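Putative rRNA methylase (Clostridium thermocellum ATCC 27405, PDB 3EEY) probably acts as an S-adenosylmethionine-dependent methyltransferase, perhaps on rRNA, and holds bound S-adenosylmethionine. Local coordinates at residues I79-G82 against K88-D91; F99-L104 against I111-E116; G107-S112 against G142-F147; E116-A121 against F147-K152. One frame throughout, in Å; residues are numbered along the deposited sequence.

Contact 1 of 4, residues I79-G82 against K88-D91; sequences IKDG and KYID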
loop_
_atom_site.group_PDB
_atom_site.type_symbol
_atom_site.label_atom_id
_atom_site.label_comp_id
_atom_site.label_asym_id
_atom_site.label_seq_id
_atom_site.Cartn_x
_atom_site.Cartn_y
_atom_site.Cartn_z
ATOM N N ILE A 79 -18.934 5.475 -23.282
ATOM C CA ILE A 79 -19.751 6.676 -23.156
ATOM C C ILE A 79 -18.865 7.902 -23.322
ATOM O O ILE A 79 -17.871 8.054 -22.612
ATOM C CB ILE A 79 -20.482 6.702 -21.787
ATOM C CG1 ILE A 79 -21.548 5.598 -21.736
ATOM C CG2 ILE A 79 -21.126 8.047 -21.539
ATOM C CD1 ILE A 79 -21.708 4.956 -20.385
ATOM N N LYS A 80 -19.206 8.761 -24.281
ATOM C CA LYS A 80 -18.483 10.007 -24.457
ATOM C C LYS A 80 -19.126 11.097 -23.597
ATOM O O LYS A 80 -19.842 11.978 -24.086
ATOM C CB LYS A 80 -18.403 10.420 -25.930
ATOM C CG LYS A 80 -17.323 11.463 -26.206
ATOM C CD LYS A 80 -17.798 12.496 -27.212
ATOM C CE LYS A 80 -16.900 13.717 -27.205
ATOM N NZ LYS A 80 -17.422 14.794 -28.089
ATOM N N ASP A 81 -18.873 11.004 -22.299
ATOM C CA ASP A 81 -19.298 12.006 -21.333
ATOM C C ASP A 81 -18.294 12.012 -20.186
ATOM O O ASP A 81 -17.506 11.078 -20.036
ATOM C CB ASP A 81 -20.706 11.684 -20.817
ATOM C CG ASP A 81 -21.428 12.901 -20.237
ATOM O OD1 ASP A 81 -20.843 14.008 -20.179
ATOM O OD2 ASP A 81 -22.598 12.735 -19.834
ATOM N N GLY A 82 -18.314 13.073 -19.386
ATOM C CA GLY A 82 -17.474 13.148 -18.203
ATOM C C GLY A 82 -17.852 12.112 -17.168
ATOM O O GLY A 82 -19.016 11.743 -17.060
ATOM N N LYS A 88 -25.843 9.041 -14.417
ATOM C CA LYS A 88 -26.856 9.130 -15.475
ATOM C C LYS A 88 -26.936 7.863 -16.335
ATOM O O LYS A 88 -27.926 7.644 -17.036
ATOM C CB LYS A 88 -26.585 10.337 -16.379
ATOM C CG LYS A 88 -26.764 11.681 -15.695
ATOM C CD LYS A 88 -26.377 12.835 -16.593
ATOM C CE LYS A 88 -26.461 14.138 -15.825
ATOM N NZ LYS A 88 -25.889 15.285 -16.578
ATOM N N TYR A 89 -25.898 7.032 -16.274
ATOM C CA TYR A 89 -25.774 5.905 -17.179
ATOM C C TYR A 89 -25.798 4.580 -16.441
ATOM O O TYR A 89 -26.054 3.533 -17.036
ATOM C CB TYR A 89 -24.486 6.031 -17.986
ATOM C CG TYR A 89 -24.373 7.309 -18.783
ATOM C CD1 TYR A 89 -24.863 7.386 -20.089
ATOM C CD2 TYR A 89 -23.756 8.437 -18.241
ATOM C CE1 TYR A 89 -24.749 8.565 -20.833
ATOM C CE2 TYR A 89 -23.640 9.620 -18.975
ATOM C CZ TYR A 89 -24.142 9.674 -20.267
ATOM O OH TYR A 89 -24.021 10.829 -20.999
ATOM N N ILE A 90 -25.520 4.632 -15.140
ATOM C CA ILE A 90 -25.418 3.435 -14.309
ATOM C C ILE A 90 -26.432 3.527 -13.164
ATOM O O ILE A 90 -26.525 4.561 -12.498
ATOM C CB ILE A 90 -23.967 3.248 -13.760
ATOM C CG1 ILE A 90 -22.944 3.357 -14.900
ATOM C CG2 ILE A 90 -23.821 1.906 -13.036
ATOM C CD1 ILE A 90 -21.523 3.648 -14.471
ATOM N N ASP A 91 -27.195 2.457 -12.953
ATOM C CA ASP A 91 -28.197 2.411 -11.885
ATOM C C ASP A 91 -28.036 1.197 -10.970
ATOM O O ASP A 91 -28.634 1.140 -9.892
ATOM C CB ASP A 91 -29.621 2.482 -12.462
ATOM C CG ASP A 91 -29.944 1.328 -13.412
ATOM O OD1 ASP A 91 -29.014 0.723 -13.995
ATOM O OD2 ASP A 91 -31.145 1.032 -13.587
HETATM O O HOH W 1 -24.338 14.563 -18.757
#

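Contact 2 of 4, residues F99-L104 against I111-E116; sequences FNLGYL and ISTRPE. With SAM (S-adenosylmethionine), chain K.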
loop_
_atom_site.group_PDB
_atom_site.type_symbol
_atom_site.label_atom_id
_atom_site.label_comp_id
_atom_site.label_asym_id
_atom_site.label_seq_id
_atom_site.Cartn_x
_atom_site.Cartn_y
_atom_site.Cartn_z
ATOM N N PHE A 99 -9.754 5.025 -11.638
ATOM C CA PHE A 99 -9.380 6.384 -12.054
ATOM C C PHE A 99 -7.898 6.437 -12.353
ATOM O O PHE A 99 -7.067 5.941 -11.579
ATOM C CB PHE A 99 -9.681 7.401 -10.952
ATOM C CG PHE A 99 -11.127 7.719 -10.799
ATOM C CD1 PHE A 99 -11.689 8.792 -11.476
ATOM C CD2 PHE A 99 -11.931 6.955 -9.974
ATOM C CE1 PHE A 99 -13.027 9.091 -11.327
ATOM C CE2 PHE A 99 -13.270 7.249 -9.814
ATOM C CZ PHE A 99 -13.824 8.305 -10.492
ATOM N N ASN A 100 -7.568 7.048 -13.478
ATOM C CA ASN A 100 -6.187 7.294 -13.850
ATOM C C ASN A 100 -6.063 8.774 -14.203
ATOM O O ASN A 100 -6.489 9.199 -15.271
ATOM C CB ASN A 100 -5.832 6.396 -15.031
ATOM C CG ASN A 100 -4.389 5.984 -15.037
ATOM O OD1 ASN A 100 -3.531 6.726 -15.502
ATOM N ND2 ASN A 100 -4.108 4.788 -14.527
ATOM N N LEU A 101 -5.503 9.563 -13.292
ATOM C CA LEU A 101 -5.611 11.022 -13.361
ATOM C C LEU A 101 -4.462 11.704 -14.089
ATOM O O LEU A 101 -3.304 11.484 -13.769
ATOM C CB LEU A 101 -5.737 11.613 -11.952
ATOM C CG LEU A 101 -6.877 11.143 -11.051
ATOM C CD1 LEU A 101 -6.890 12.012 -9.802
ATOM C CD2 LEU A 101 -8.197 11.236 -11.784
ATOM N N GLY A 102 -4.806 12.563 -15.045
ATOM C CA GLY A 102 -3.829 13.316 -15.835
ATOM C C GLY A 102 -4.329 13.531 -17.252
ATOM O O GLY A 102 -5.537 13.581 -17.482
ATOM N N TYR A 103 -3.408 13.657 -18.207
ATOM C CA TYR A 103 -3.769 13.796 -19.632
ATOM C C TYR A 103 -3.599 12.490 -20.418
ATOM O O TYR A 103 -2.963 11.551 -19.932
ATOM C CB TYR A 103 -2.971 14.929 -20.308
ATOM C CG TYR A 103 -1.475 14.887 -20.079
ATOM C CD1 TYR A 103 -0.861 15.806 -19.229
ATOM C CD2 TYR A 103 -0.670 13.931 -20.708
ATOM C CE1 TYR A 103 0.515 15.777 -19.008
ATOM C CE2 TYR A 103 0.710 13.886 -20.487
ATOM C CZ TYR A 103 1.296 14.818 -19.641
ATOM O OH TYR A 103 2.658 14.793 -19.418
ATOM N N LEU A 104 -4.151 12.451 -21.633
ATOM C CA LEU A 104 -3.992 11.313 -22.548
ATOM C C LEU A 104 -2.552 11.190 -23.069
ATOM O O LEU A 104 -2.013 12.154 -23.629
ATOM C CB LEU A 104 -4.982 11.420 -23.720
ATOM C CG LEU A 104 -4.930 10.426 -24.893
ATOM C CD1 LEU A 104 -5.190 9.002 -24.457
ATOM C CD2 LEU A 104 -5.924 10.817 -25.974
ATOM N N ILE A 111 -5.598 18.925 -22.330
ATOM C CA ILE A 111 -6.882 18.326 -21.941
ATOM C C ILE A 111 -6.677 17.223 -20.893
ATOM O O ILE A 111 -6.334 16.076 -21.213
ATOM C CB ILE A 111 -7.698 17.811 -23.157
ATOM C CG1 ILE A 111 -7.875 18.929 -24.196
ATOM C CG2 ILE A 111 -9.061 17.283 -22.698
ATOM C CD1 ILE A 111 -8.371 18.464 -25.557
ATOM N N SER A 112 -6.883 17.596 -19.634
ATOM C CA SER A 112 -6.651 16.699 -18.509
ATOM C C SER A 112 -7.767 16.778 -17.471
ATOM O O SER A 112 -8.606 17.686 -17.508
ATOM C CB SER A 112 -5.292 16.988 -17.858
ATOM O OG SER A 112 -5.181 18.345 -17.469
ATOM N N THR A 113 -7.765 15.810 -16.554
ATOM C CA THR A 113 -8.733 15.748 -15.469
ATOM C C THR A 113 -8.614 16.983 -14.576
ATOM O O THR A 113 -7.517 17.494 -14.336
ATOM C CB THR A 113 -8.584 14.447 -14.618
ATOM O OG1 THR A 113 -7.234 14.306 -14.160
ATOM C CG2 THR A 113 -8.983 13.203 -15.407
ATOM N N ARG A 114 -9.760 17.468 -14.117
ATOM C CA ARG A 114 -9.856 18.663 -13.275
ATOM C C ARG A 114 -10.292 18.250 -11.870
ATOM O O ARG A 114 -11.104 17.335 -11.735
ATOM C CB ARG A 114 -10.907 19.620 -13.850
ATOM C CG ARG A 114 -10.475 20.425 -15.062
ATOM C CD ARG A 114 -11.698 21.014 -15.755
ATOM N NE ARG A 114 -11.394 22.247 -16.477
ATOM C CZ ARG A 114 -11.560 23.473 -15.983
ATOM N NH1 ARG A 114 -12.034 23.647 -14.754
ATOM N NH2 ARG A 114 -11.254 24.531 -16.722
ATOM N N PRO A 115 -9.769 18.928 -10.825
ATOM C CA PRO A 115 -10.121 18.616 -9.432
ATOM C C PRO A 115 -11.617 18.556 -9.159
ATOM O O PRO A 115 -12.079 17.583 -8.570
ATOM C CB PRO A 115 -9.498 19.770 -8.639
ATOM C CG PRO A 115 -8.415 20.281 -9.485
ATOM C CD PRO A 115 -8.790 20.031 -10.908
ATOM N N GLU A 116 -12.347 19.581 -9.604
ATOM C CA GLU A 116 -13.796 19.727 -9.406
ATOM C C GLU A 116 -14.578 18.504 -9.876
ATOM O O GLU A 116 -15.387 17.950 -9.130
ATOM C CB GLU A 116 -14.330 20.956 -10.156
ATOM C CG GLU A 116 -13.425 22.203 -10.136
ATOM C CD GLU A 116 -12.438 22.263 -11.306
ATOM O OE1 GLU A 116 -11.234 22.489 -11.050
ATOM O OE2 GLU A 116 -12.860 22.085 -12.472
HETATM N N SAM K . -6.386 4.536 -18.179
HETATM C CA SAM K . -5.932 5.329 -19.365
HETATM C C SAM K . -5.149 4.474 -20.365
HETATM O O SAM K . -4.402 4.974 -21.213
HETATM O OXT SAM K . -5.263 3.249 -20.351
HETATM C CB SAM K . -5.157 6.563 -18.919
HETATM C CG SAM K . -6.072 7.737 -18.581
HETATM S SD SAM K . -5.353 9.355 -18.972
HETATM C CE SAM K . -4.111 9.488 -17.657
HETATM C "C5'" SAM K . -6.686 10.448 -18.409
HETATM C "C4'" SAM K . -7.888 10.368 -19.356
HETATM O "O4'" SAM K . -9.054 10.893 -18.749
HETATM C "C3'" SAM K . -7.664 11.150 -20.649
HETATM O "O3'" SAM K . -7.942 10.299 -21.737
HETATM C "C2'" SAM K . -8.653 12.298 -20.585
HETATM O "O2'" SAM K . -9.159 12.666 -21.855
HETATM C "C1'" SAM K . -9.732 11.714 -19.681
HETATM N N9 SAM K . -10.550 12.732 -18.994
HETATM C C8 SAM K . -10.229 14.034 -18.690
HETATM N N7 SAM K . -11.289 14.599 -18.062
HETATM C C5 SAM K . -12.276 13.674 -17.967
HETATM C C6 SAM K . -13.560 13.698 -17.433
HETATM N N6 SAM K . -14.059 14.787 -16.854
HETATM N N1 SAM K . -14.333 12.562 -17.511
HETATM C C2 SAM K . -13.870 11.407 -18.103
HETATM N N3 SAM K . -12.598 11.388 -18.617
HETATM C C4 SAM K . -11.820 12.499 -18.554
#

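Contact 3 of 4, residues G107-S112 against G142-F147; sequences GDHSIS and GGDTGF. With SO4 (sulfate ion), chain M.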
loop_
_atom_site.group_PDB
_atom_site.type_symbol
_atom_site.label_atom_id
_atom_site.label_comp_id
_atom_site.label_asym_id
_atom_site.label_seq_id
_atom_site.Cartn_x
_atom_site.Cartn_y
_atom_site.Cartn_z
ATOM N N GLY A 107 -1.257 12.224 -26.776
ATOM C CA GLY A 107 -2.407 13.058 -27.114
ATOM C C GLY A 107 -2.245 14.488 -26.639
ATOM O O GLY A 107 -1.135 14.919 -26.315
ATOM N N ASP A 108 -3.360 15.217 -26.602
ATOM C CA ASP A 108 -3.391 16.621 -26.190
ATOM C C ASP A 108 -3.069 16.776 -24.695
ATOM O O ASP A 108 -3.844 16.341 -23.829
ATOM C CB ASP A 108 -4.768 17.221 -26.505
ATOM C CG ASP A 108 -4.722 18.718 -26.782
ATOM O OD1 ASP A 108 -3.788 19.411 -26.315
ATOM O OD2 ASP A 108 -5.644 19.202 -27.475
ATOM N N HIS A 109 -1.927 17.405 -24.411
ATOM C CA HIS A 109 -1.416 17.569 -23.044
ATOM C C HIS A 109 -2.203 18.562 -22.182
ATOM O O HIS A 109 -2.125 18.513 -20.949
ATOM C CB HIS A 109 0.066 17.967 -23.076
ATOM C CG HIS A 109 1.004 16.802 -23.170
ATOM N ND1 HIS A 109 2.144 16.704 -22.403
ATOM C CD2 HIS A 109 0.967 15.684 -23.934
ATOM C CE1 HIS A 109 2.775 15.581 -22.696
ATOM N NE2 HIS A 109 2.080 14.941 -23.620
ATOM N N SER A 110 -2.948 19.454 -22.835
ATOM C CA SER A 110 -3.723 20.486 -22.145
ATOM C C SER A 110 -5.122 20.014 -21.729
ATOM O O SER A 110 -5.755 20.633 -20.873
ATOM C CB SER A 110 -3.802 21.767 -22.988
ATOM O OG SER A 110 -4.687 21.616 -24.084
ATOM N N ILE A 111 -5.598 18.925 -22.330
ATOM C CA ILE A 111 -6.882 18.326 -21.941
ATOM C C ILE A 111 -6.677 17.223 -20.893
ATOM O O ILE A 111 -6.334 16.076 -21.213
ATOM C CB ILE A 111 -7.698 17.811 -23.157
ATOM C CG1 ILE A 111 -7.875 18.929 -24.196
ATOM C CG2 ILE A 111 -9.061 17.283 -22.698
ATOM C CD1 ILE A 111 -8.371 18.464 -25.557
ATOM N N SER A 112 -6.883 17.596 -19.634
ATOM C CA SER A 112 -6.651 16.699 -18.509
ATOM C C SER A 112 -7.767 16.778 -17.471
ATOM O O SER A 112 -8.606 17.686 -17.508
ATOM C CB SER A 112 -5.292 16.988 -17.858
ATOM O OG SER A 112 -5.181 18.345 -17.469
ATOM N N GLY A 142 2.967 16.829 -11.183
ATOM C CA GLY A 142 4.194 17.426 -11.705
ATOM C C GLY A 142 4.046 17.633 -13.195
ATOM O O GLY A 142 2.935 17.546 -13.724
ATOM N N GLY A 143 5.155 17.907 -13.877
ATOM C CA GLY A 143 5.143 18.083 -15.336
ATOM C C GLY A 143 4.102 19.082 -15.816
ATOM O O GLY A 143 3.826 20.074 -15.130
ATOM N N ASP A 144 3.504 18.799 -16.976
ATOM C CA ASP A 144 2.431 19.629 -17.542
ATOM C C ASP A 144 1.193 19.629 -16.643
ATOM O O ASP A 144 0.527 20.655 -16.487
ATOM C CB ASP A 144 2.047 19.142 -18.948
ATOM C CG ASP A 144 3.147 19.371 -19.984
ATOM O OD1 ASP A 144 2.805 19.764 -21.122
ATOM O OD2 ASP A 144 4.341 19.153 -19.676
ATOM N N THR A 145 0.923 18.464 -16.051
ATOM C CA THR A 145 -0.212 18.211 -15.161
ATOM C C THR A 145 -0.280 19.174 -13.961
ATOM O O THR A 145 -1.342 19.723 -13.664
ATOM C CB THR A 145 -0.198 16.717 -14.702
ATOM O OG1 THR A 145 -0.457 15.866 -15.825
ATOM C CG2 THR A 145 -1.227 16.438 -13.628
ATOM N N GLY A 146 0.852 19.401 -13.298
ATOM C CA GLY A 146 0.888 20.269 -12.121
ATOM C C GLY A 146 0.442 19.543 -10.864
ATOM O O GLY A 146 0.289 18.325 -10.871
ATOM N N PHE A 147 0.199 20.291 -9.791
ATOM C CA PHE A 147 0.030 19.699 -8.457
ATOM C C PHE A 147 -1.332 19.930 -7.806
ATOM O O PHE A 147 -1.628 19.347 -6.766
ATOM C CB PHE A 147 1.104 20.241 -7.515
ATOM C CG PHE A 147 2.512 19.927 -7.933
ATOM C CD1 PHE A 147 3.109 18.729 -7.553
ATOM C CD2 PHE A 147 3.257 20.839 -8.683
ATOM C CE1 PHE A 147 4.415 18.433 -7.927
ATOM C CE2 PHE A 147 4.564 20.554 -9.051
ATOM C CZ PHE A 147 5.138 19.346 -8.671
HETATM S S SO4 M . 2.870 11.356 -23.094
HETATM O O1 SO4 M . 2.006 12.058 -24.040
HETATM O O2 SO4 M . 4.060 12.165 -22.835
HETATM O O3 SO4 M . 2.149 11.141 -21.843
HETATM O O4 SO4 M . 3.264 10.066 -23.656
#

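Contact 4 of 4, residues E116-A121 against F147-K152; sequences ETTIQA and FEEKEK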
loop_
_atom_site.group_PDB
_atom_site.type_symbol
_atom_site.label_atom_id
_atom_site.label_comp_id
_atom_site.label_asym_id
_atom_site.label_seq_id
_atom_site.Cartn_x
_atom_site.Cartn_y
_atom_site.Cartn_z
ATOM N N GLU A 116 -12.347 19.581 -9.604
ATOM C CA GLU A 116 -13.796 19.727 -9.406
ATOM C C GLU A 116 -14.578 18.504 -9.876
ATOM O O GLU A 116 -15.387 17.950 -9.130
ATOM C CB GLU A 116 -14.330 20.956 -10.156
ATOM C CG GLU A 116 -13.425 22.203 -10.136
ATOM C CD GLU A 116 -12.438 22.263 -11.306
ATOM O OE1 GLU A 116 -11.234 22.489 -11.050
ATOM O OE2 GLU A 116 -12.860 22.085 -12.472
ATOM N N THR A 117 -14.301 18.085 -11.111
ATOM C CA THR A 117 -15.034 17.003 -11.768
ATOM C C THR A 117 -14.574 15.638 -11.274
ATOM O O THR A 117 -15.369 14.695 -11.213
ATOM C CB THR A 117 -14.948 17.108 -13.319
ATOM O OG1 THR A 117 -13.592 17.323 -13.724
ATOM C CG2 THR A 117 -15.773 18.283 -13.825
ATOM N N THR A 118 -13.293 15.540 -10.917
ATOM C CA THR A 118 -12.737 14.313 -10.335
ATOM C C THR A 118 -13.382 14.029 -8.985
ATOM O O THR A 118 -13.843 12.909 -8.746
ATOM C CB THR A 118 -11.203 14.368 -10.196
ATOM O OG1 THR A 118 -10.610 14.594 -11.481
ATOM C CG2 THR A 118 -10.665 13.061 -9.621
ATOM N N ILE A 119 -13.441 15.053 -8.130
ATOM C CA ILE A 119 -14.109 14.966 -6.826
ATOM C C ILE A 119 -15.596 14.579 -6.968
ATOM O O ILE A 119 -16.092 13.716 -6.240
ATOM C CB ILE A 119 -13.905 16.285 -6.001
ATOM C CG1 ILE A 119 -12.465 16.365 -5.489
ATOM C CG2 ILE A 119 -14.866 16.369 -4.827
ATOM C CD1 ILE A 119 -11.978 17.764 -5.190
ATOM N N GLN A 120 -16.288 15.210 -7.916
ATOM C CA GLN A 120 -17.668 14.852 -8.262
ATOM C C GLN A 120 -17.809 13.383 -8.654
ATOM O O GLN A 120 -18.664 12.684 -8.111
ATOM C CB GLN A 120 -18.168 15.691 -9.431
ATOM C CG GLN A 120 -18.803 16.998 -9.082
ATOM C CD GLN A 120 -19.547 17.554 -10.266
ATOM O OE1 GLN A 120 -20.596 17.028 -10.651
ATOM N NE2 GLN A 120 -18.999 18.606 -10.873
ATOM N N ALA A 121 -16.977 12.930 -9.600
ATOM C CA ALA A 121 -16.983 11.524 -10.052
ATOM C C ALA A 121 -16.662 10.553 -8.935
ATOM O O ALA A 121 -17.251 9.471 -8.878
ATOM C CB ALA A 121 -16.022 11.320 -11.177
ATOM N N PHE A 147 0.199 20.291 -9.791
ATOM C CA PHE A 147 0.030 19.699 -8.457
ATOM C C PHE A 147 -1.332 19.930 -7.806
ATOM O O PHE A 147 -1.628 19.347 -6.766
ATOM C CB PHE A 147 1.104 20.241 -7.515
ATOM C CG PHE A 147 2.512 19.927 -7.933
ATOM C CD1 PHE A 147 3.109 18.729 -7.553
ATOM C CD2 PHE A 147 3.257 20.839 -8.683
ATOM C CE1 PHE A 147 4.415 18.433 -7.927
ATOM C CE2 PHE A 147 4.564 20.554 -9.051
ATOM C CZ PHE A 147 5.138 19.346 -8.671
ATOM N N GLU A 148 -2.147 20.777 -8.425
ATOM C CA GLU A 148 -3.400 21.261 -7.854
ATOM C C GLU A 148 -4.452 20.158 -7.694
ATOM O O GLU A 148 -5.186 20.134 -6.706
ATOM C CB GLU A 148 -3.933 22.407 -8.731
ATOM C CG GLU A 148 -5.224 23.088 -8.268
ATOM C CD GLU A 148 -6.044 23.655 -9.432
ATOM O OE1 GLU A 148 -5.637 23.501 -10.610
ATOM O OE2 GLU A 148 -7.111 24.249 -9.167
ATOM N N GLU A 149 -4.517 19.260 -8.675
ATOM C CA GLU A 149 -5.444 18.134 -8.648
ATOM C C GLU A 149 -5.098 17.131 -7.565
ATOM O O GLU A 149 -5.984 16.704 -6.823
ATOM C CB GLU A 149 -5.519 17.435 -10.009
ATOM C CG GLU A 149 -6.485 16.261 -10.002
ATOM C CD GLU A 149 -6.756 15.707 -11.367
ATOM O OE1 GLU A 149 -5.802 15.534 -12.157
ATOM O OE2 GLU A 149 -7.932 15.418 -11.637
ATOM N N LYS A 150 -3.815 16.776 -7.476
ATOM C CA LYS A 150 -3.310 15.900 -6.418
ATOM C C LYS A 150 -3.703 16.428 -5.035
ATOM O O LYS A 150 -4.304 15.697 -4.238
ATOM C CB LYS A 150 -1.783 15.736 -6.505
ATOM C CG LYS A 150 -1.204 14.809 -5.429
ATOM C CD LYS A 150 0.293 15.005 -5.206
ATOM C CE LYS A 150 0.617 16.164 -4.275
ATOM N NZ LYS A 150 1.078 15.704 -2.929
ATOM N N GLU A 151 -3.393 17.704 -4.789
ATOM C CA GLU A 151 -3.633 18.351 -3.500
ATOM C C GLU A 151 -5.111 18.393 -3.121
ATOM O O GLU A 151 -5.468 18.029 -2.005
ATOM C CB GLU A 151 -3.031 19.762 -3.494
ATOM C CG GLU A 151 -1.509 19.791 -3.502
ATOM C CD GLU A 151 -0.915 19.501 -2.137
ATOM O OE1 GLU A 151 -0.905 20.415 -1.280
ATOM O OE2 GLU A 151 -0.454 18.358 -1.927
ATOM N N LYS A 152 -5.967 18.795 -4.057
ATOM C CA LYS A 152 -7.396 18.885 -3.785
ATOM C C LYS A 152 -8.086 17.529 -3.629
ATOM O O LYS A 152 -8.883 17.362 -2.704
ATOM C CB LYS A 152 -8.111 19.756 -4.826
ATOM C CG LYS A 152 -7.749 21.222 -4.726
ATOM C CD LYS A 152 -8.439 22.069 -5.780
ATOM C CE LYS A 152 -7.965 23.520 -5.696
ATOM N NZ LYS A 152 -8.501 24.353 -6.811
#

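Contact 1 of 4, residues I79-G82 against K88-D91
In the Rossmann-like methyltransferase fold, the loop leaving the edge strand 76-79 turns back on its own beginning, and here Y89 lays its ring over I79 and brings its hydroxyl to D81. The methyl CG2 of I79 sits over one ring face, 3.7 Å from the ring centroid and only 15° off the normal, which makes a well-formed CH-pi contact. CG2 is anti to the backbone N of I79 (chi1, measured to CG1, is -68°), and this turn sends CD1 the other way, to lie 3.8 Å from CB of Y89; one isoleucine thus follows the tyrosine from its stem to its phenol end. F51 and F53 of strand 49-53 pack against I79 as well, tying the contact to the sheet.

The far end of the ring is polar. Y89 OH donates to D81 OD2 at 2.6 Å, meeting it on the anti side, somewhat out of the carboxylate plane, and the carboxylate stands nearly upright to the ring, with 87° between the planes. OD2 also accepts from a water at 2.7 Å, and that water accepts in turn from K88 NZ at 2.8 Å. The other oxygen, OD1, takes the N-H of G82, a residue of the cofactor pocket, and the side-chain amide of N85. With both oxygens engaged, the rotation of the carboxylate should be well fixed, and the lysine charge relayed through water would probably help stabilise its negative form.

Contact 2 of 4, residues F99-L104 against I111-E116
The chain beyond strand 94-101 runs nearly antiparallel to 111-113, their end-to-end directions 160° apart, and the N-H of T113 donates to G102 O at 3.3 Å with an angle of 161°. G102 O is also approached by CB of S112, 3.4 Å away. G102 itself has a positive phi of the kind glycine readily adopts.

T113 turns two different branches to two neighbours. With chi1 at 54°, OG1 lies between the backbone N and the carbonyl carbon of its own residue and comes within 3.1 Å of G102 N, a weak, bent bond; its stronger partner is the carboxylate of E149. CG2 instead faces the cofactor, 3.6 Å from C8 of the adenine. The side chain of L101 meets T113 at about a right angle, its CB 3.8 Å from OG1.

The run N100-Y103 at the end of strand 94-101 probably corresponds to motif IV of class I methyltransferases, beside the transferable methyl. Carbonyl oxygens line that group here: Y103 O lies 3.3 Å and N100 O 3.4 Å from CE of S-adenosylmethionine. CB of L104 rests against the ribose, 3.7 Å from O3'. On the other segment, R114 takes the N-cap position of helix 115-128, and its NH1 forms a salt bridge with E116 OE2.

Contact 3 of 4, residues G107-S112 against G142-F147
NE2 of H109 donates to O1 of a sulfate at 2.9 Å, while the other nitrogen of the same ring, ND1, looks across the contact to D144. The sulfate probably came from the crystallisation liquor; the backbone N-H of S106 holds it too. On the D144 side the bond is weak: ND1 to OD1 is 3.4 Å, with an angle of 149° at the hydrogen. Both oxygens come in at the ring edge, near its plane, so the imidazole edge faces an anionic group at each nitrogen, the D144 one weakly bound. The carboxylate of D144 is turned 74° from the ring. Its CG stands anti to the carbonyl carbon (chi1 -68°), which directs the acid at the imidazole, and OD1 also lies 3.8 Å from CB of H109.

Y103 stacks on the H109 ring and touches D144 and T145 as well, meeting side chains of both loops. Just before I111, S110 OG donates to D108 OD1 at 3.3 Å, a local tie within the exposed loop that carries the histidine. In the partner loop G146 N reaches G142 O at 2.8 Å, within a classic beta bulge in which T145 and G146 stand opposite the single residue G142. Loops at the carboxyl ends of parallel strands, here 94-101 and 133-139, are where the Rossmann-like methyltransferase fold builds its cofactor site, and S112 of the first loop reaches that pocket.

Contact 4 of 4, residues E116-A121 against F147-K152
T118 and E149 cross at about a right angle between helices 115-128 and 148-157, which follow neighbouring parallel strands of the Rossmann-like sheet and pack side by side. E149 reaches over with an extended chain, CG anti to its backbone N (chi1 -180°), and ends with OE2 2.8 Å from OG1 of T118. R114 O is also within hydrogen-bonding reach of that hydroxyl, whose single proton cannot fully serve both oxygens at once. With OE1 hydrogen-bonded to T113, both carboxylate oxygens have a hydroxyl partner; such contacts would be expected to ease the cost of burying this acid's charge. L101 of strand 94-101 touches both T118 and E149 from the sheet.

The next residue, I119, meets the other helix about a turn beyond E149, where the contact becomes looser packing against the K152 backbone. Its CD1 lies 4.0 Å from the carbonyl O of K152, and 4.4 Å from CB of the same lysine. The rest of K152 runs back along its own helix toward E148, where NZ and OE2 form a salt bridge of 2.7 Å on the anti lone pair of the carboxylate.

Contacts 2, 3 and 4 form a connected group on one side of the chain's centre. Contact 2 is the hub, its centre 8 Å from those of contacts 3 and 4. Y103 joins it to contact 3, with CE1 3.3 Å from T145 OG1; toward contact 4 the join is polar, T113 OG1 lying 2.8 Å from E149 OE1. T113, which touches the adenine, is thereby backed by E149 of helix 148-157. Contact 1 stands apart, its centre 17 Å from that of contact 2, yet it borders the same cofactor: G82 lines the pocket, and the D81 side chain is about 7 Å from S-adenosylmethionine, whereas that of H109 in contact 3 is about 10 Å away.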